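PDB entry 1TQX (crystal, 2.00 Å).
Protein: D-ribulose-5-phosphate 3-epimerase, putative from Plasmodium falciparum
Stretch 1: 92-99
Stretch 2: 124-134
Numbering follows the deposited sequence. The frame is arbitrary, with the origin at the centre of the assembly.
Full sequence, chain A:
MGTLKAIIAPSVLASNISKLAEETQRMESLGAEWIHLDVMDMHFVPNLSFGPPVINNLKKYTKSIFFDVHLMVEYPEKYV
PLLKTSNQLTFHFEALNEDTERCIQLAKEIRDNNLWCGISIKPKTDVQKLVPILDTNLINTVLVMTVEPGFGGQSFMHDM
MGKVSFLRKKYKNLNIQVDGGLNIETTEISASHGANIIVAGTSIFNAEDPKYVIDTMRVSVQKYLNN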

# COMPACT_ATOMS: atom_id res chain seq x y z
N HIS A 92 -5.45 8.87 1.49
CA HIS A 92 -5.40 9.02 2.93
C HIS A 92 -6.66 9.59 3.55
O HIS A 92 -7.22 10.57 3.07
CB HIS A 92 -4.19 9.87 3.34
CG HIS A 92 -2.95 9.06 3.57
ND1 HIS A 92 -2.66 8.49 4.79
CD2 HIS A 92 -1.99 8.64 2.72
CE1 HIS A 92 -1.57 7.74 4.68
NE2 HIS A 92 -1.15 7.82 3.43
N PHE A 93 -7.10 8.95 4.63
CA PHE A 93 -8.28 9.37 5.39
C PHE A 93 -8.04 10.83 5.79
O PHE A 93 -8.95 11.66 5.75
CB PHE A 93 -8.41 8.46 6.62
CG PHE A 93 -9.61 8.75 7.50
CD1 PHE A 93 -10.91 8.71 6.99
CD2 PHE A 93 -9.44 8.97 8.87
CE1 PHE A 93 -12.02 8.88 7.83
CE2 PHE A 93 -10.55 9.14 9.71
CZ PHE A 93 -11.83 9.09 9.19
N GLU A 94 -6.80 11.13 6.17
CA GLU A 94 -6.44 12.48 6.60
C GLU A 94 -6.45 13.52 5.48
O GLU A 94 -6.64 14.71 5.73
CB GLU A 94 -5.05 12.48 7.27
CG GLU A 94 -4.92 11.52 8.44
CD GLU A 94 -4.55 10.11 8.00
OE1 GLU A 94 -4.46 9.88 6.78
OE2 GLU A 94 -4.35 9.24 8.88
N ALA A 95 -6.23 13.07 4.24
CA ALA A 95 -6.21 14.00 3.11
C ALA A 95 -7.60 14.61 2.89
O ALA A 95 -7.72 15.70 2.32
CB ALA A 95 -5.75 13.27 1.85
N LEU A 96 -8.63 13.90 3.33
CA LEU A 96 -10.01 14.38 3.20
C LEU A 96 -10.55 14.84 4.55
O LEU A 96 -11.74 14.72 4.84
CB LEU A 96 -10.91 13.28 2.63
CG LEU A 96 -10.96 13.19 1.10
CD1 LEU A 96 -9.55 13.05 0.56
CD2 LEU A 96 -11.82 12.01 0.66
N ASN A 97 -9.65 15.35 5.39
CA ASN A 97 -10.02 15.86 6.71
C ASN A 97 -10.80 14.88 7.58
O ASN A 97 -11.64 15.29 8.39
CB ASN A 97 -10.80 17.17 6.54
CG ASN A 97 -9.95 18.27 5.93
OD1 ASN A 97 -10.48 19.28 5.45
ND2 ASN A 97 -8.64 18.09 5.95
N GLU A 98 -10.52 13.60 7.42
CA GLU A 98 -11.16 12.56 8.22
C GLU A 98 -12.68 12.57 8.24
O GLU A 98 -13.29 12.17 9.23
CB GLU A 98 -10.62 12.61 9.65
CG GLU A 98 -9.14 12.28 9.76
CD GLU A 98 -8.64 12.25 11.19
OE1 GLU A 98 -9.42 11.89 12.09
OE2 GLU A 98 -7.45 12.56 11.40
N ASP A 99 -13.33 13.03 7.18
CA ASP A 99 -14.78 13.00 7.21
C ASP A 99 -15.31 11.90 6.29
O ASP A 99 -15.03 11.86 5.09
CB ASP A 99 -15.37 14.37 6.90
CG ASP A 99 -15.53 14.63 5.44
OD1 ASP A 99 -14.50 14.63 4.73
OD2 ASP A 99 -16.68 14.83 5.00
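Stretch 2 (124-134) KTDVQKLVPIL

Stretch 2 comes in as loop through Asp 126, makes a 3-10 segment from Val 127 to Leu 130, and continues as helix through Leu 134. Its Lys 129 N bonds to Asp 126 O at 3.2 Å, and Leu 134 N to Leu 130 O at 2.9 Å. Phe 93 to Ala 95 have helical phi/psi without the regular bonds, and the rest of stretch 1 is loop or turn. The nearest CA pairs do not step evenly along the two chains. Phe 93 CA is 8.1 Å from Leu 130 CA. Glu 94 CA is 8.2 Å from Thr 125 CA. Glu 98 CA is 7.9 Å from Lys 129 CA. Together the two stretches bury 323 Å².

His 92 does not touch stretch 2. Its ND1 donates to Glu 94 OE1 at 3.0 Å, which helps to place that carboxylate.

Phe 93 is the centre of the contact. It is buried, with chi1 t, and its CA-to-CB bond points toward stretch 2. Leu 130 CD2 lies over one face of the ring, 3.8 Å from the centroid of Phe 93, a CH-pi contact. Thr 125 CG2 meets the ring edge, 3.9 Å from Phe 93 CD2. Ile 133 CD1 packs 3.5 Å from Phe 93 CE1, and Lys 129 CB lies 3.7 Å from Phe 93 CE2.

The CA-to-CB bond of Glu 94 points sideways, but the end of its side chain comes nearer. Thr 125 OG1 donates to Glu 94 OE2 at 2.6 Å, the only hydrogen bond across the stretches.

Ala 95, Leu 96 and Asn 97 stay out of reach. Leu 96 and Asn 97 open a type I' turn that ends at Asp 99, and Glu 98 N bonds to Phe 93 O at 3.0 Å.

The CA-to-CB bond of Glu 98 points toward stretch 2. Glu 98 OE1 is 3.4 Å from Lys 129 CD and makes a long salt bridge to Lys 129 NZ at 3.7 Å. The CA-to-CB bond of Asp 99 points away; its side chain caps a backbone N just past the stretch.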

# COMPACT_ATOMS: atom_id res chain seq x y z
N LYS A 124 -0.78 8.10 14.15
CA LYS A 124 -1.59 8.76 15.17
C LYS A 124 -3.10 8.77 14.93
O LYS A 124 -3.85 9.26 15.77
CB LYS A 124 -1.11 10.20 15.36
CG LYS A 124 0.36 10.31 15.74
CD LYS A 124 0.78 11.76 15.88
CE LYS A 124 2.27 11.88 16.14
NZ LYS A 124 2.70 13.31 16.21
N THR A 125 -3.56 8.22 13.80
CA THR A 125 -5.00 8.21 13.51
C THR A 125 -5.69 6.95 14.03
O THR A 125 -5.25 5.83 13.78
CB THR A 125 -5.24 8.33 11.99
OG1 THR A 125 -4.58 9.49 11.49
CG2 THR A 125 -6.73 8.45 11.69
N ASP A 126 -6.79 7.15 14.76
CA ASP A 126 -7.58 6.07 15.35
C ASP A 126 -8.31 5.23 14.30
O ASP A 126 -9.12 5.75 13.55
CB ASP A 126 -8.59 6.69 16.33
CG ASP A 126 -9.48 5.65 17.00
OD1 ASP A 126 -10.38 6.07 17.76
OD2 ASP A 126 -9.29 4.44 16.78
N VAL A 127 -8.02 3.93 14.26
CA VAL A 127 -8.65 3.01 13.30
C VAL A 127 -10.18 2.97 13.33
O VAL A 127 -10.82 2.78 12.30
CB VAL A 127 -8.25 1.54 13.53
CG1 VAL A 127 -7.66 0.97 12.26
CG2 VAL A 127 -7.32 1.43 14.70
N GLN A 128 -10.75 3.12 14.52
CA GLN A 128 -12.20 3.05 14.66
C GLN A 128 -12.93 4.13 13.87
O GLN A 128 -14.11 3.98 13.57
CB GLN A 128 -12.59 3.10 16.14
CG GLN A 128 -12.02 1.95 16.94
CD GLN A 128 -12.67 1.80 18.30
OE1 GLN A 128 -13.86 1.51 18.41
NE2 GLN A 128 -11.88 2.00 19.36
N LYS A 129 -12.23 5.20 13.53
CA LYS A 129 -12.86 6.27 12.76
C LYS A 129 -13.19 5.81 11.35
O LYS A 129 -13.96 6.47 10.65
CB LYS A 129 -11.94 7.50 12.69
CG LYS A 129 -11.79 8.27 14.00
CD LYS A 129 -10.74 9.35 13.84
CE LYS A 129 -10.46 10.08 15.15
NZ LYS A 129 -11.24 11.33 15.28
N LEU A 130 -12.60 4.69 10.92
CA LEU A 130 -12.84 4.17 9.57
C LEU A 130 -14.10 3.30 9.45
O LEU A 130 -14.58 3.06 8.34
CB LEU A 130 -11.65 3.33 9.10
CG LEU A 130 -10.28 3.99 8.90
CD1 LEU A 130 -9.30 2.94 8.43
CD2 LEU A 130 -10.38 5.12 7.88
N VAL A 131 -14.62 2.83 10.58
CA VAL A 131 -15.79 1.97 10.56
C VAL A 131 -16.94 2.39 9.64
O VAL A 131 -17.41 1.60 8.83
CB VAL A 131 -16.33 1.75 12.00
CG1 VAL A 131 -17.60 0.91 11.97
CG2 VAL A 131 -15.27 1.05 12.84
N PRO A 132 -17.39 3.65 9.73
CA PRO A 132 -18.49 4.08 8.85
C PRO A 132 -18.19 3.85 7.37
O PRO A 132 -19.06 3.43 6.60
CB PRO A 132 -18.64 5.56 9.19
CG PRO A 132 -18.24 5.61 10.64
CD PRO A 132 -17.02 4.73 10.66
N ILE A 133 -16.95 4.12 6.97
CA ILE A 133 -16.56 3.94 5.58
C ILE A 133 -16.43 2.46 5.22
O ILE A 133 -16.94 2.02 4.19
CB ILE A 133 -15.21 4.61 5.28
CG1 ILE A 133 -15.26 6.08 5.70
CG2 ILE A 133 -14.89 4.49 3.80
CD1 ILE A 133 -13.90 6.75 5.72
N LEU A 134 -15.76 1.71 6.08
CA LEU A 134 -15.54 0.29 5.85
C LEU A 134 -16.84 -0.50 5.81
O LEU A 134 -16.93 -1.51 5.11
CB LEU A 134 -14.61 -0.28 6.92
CG LEU A 134 -13.20 0.31 6.93
CD1 LEU A 134 -12.37 -0.35 8.03
CD2 LEU A 134 -12.55 0.10 5.57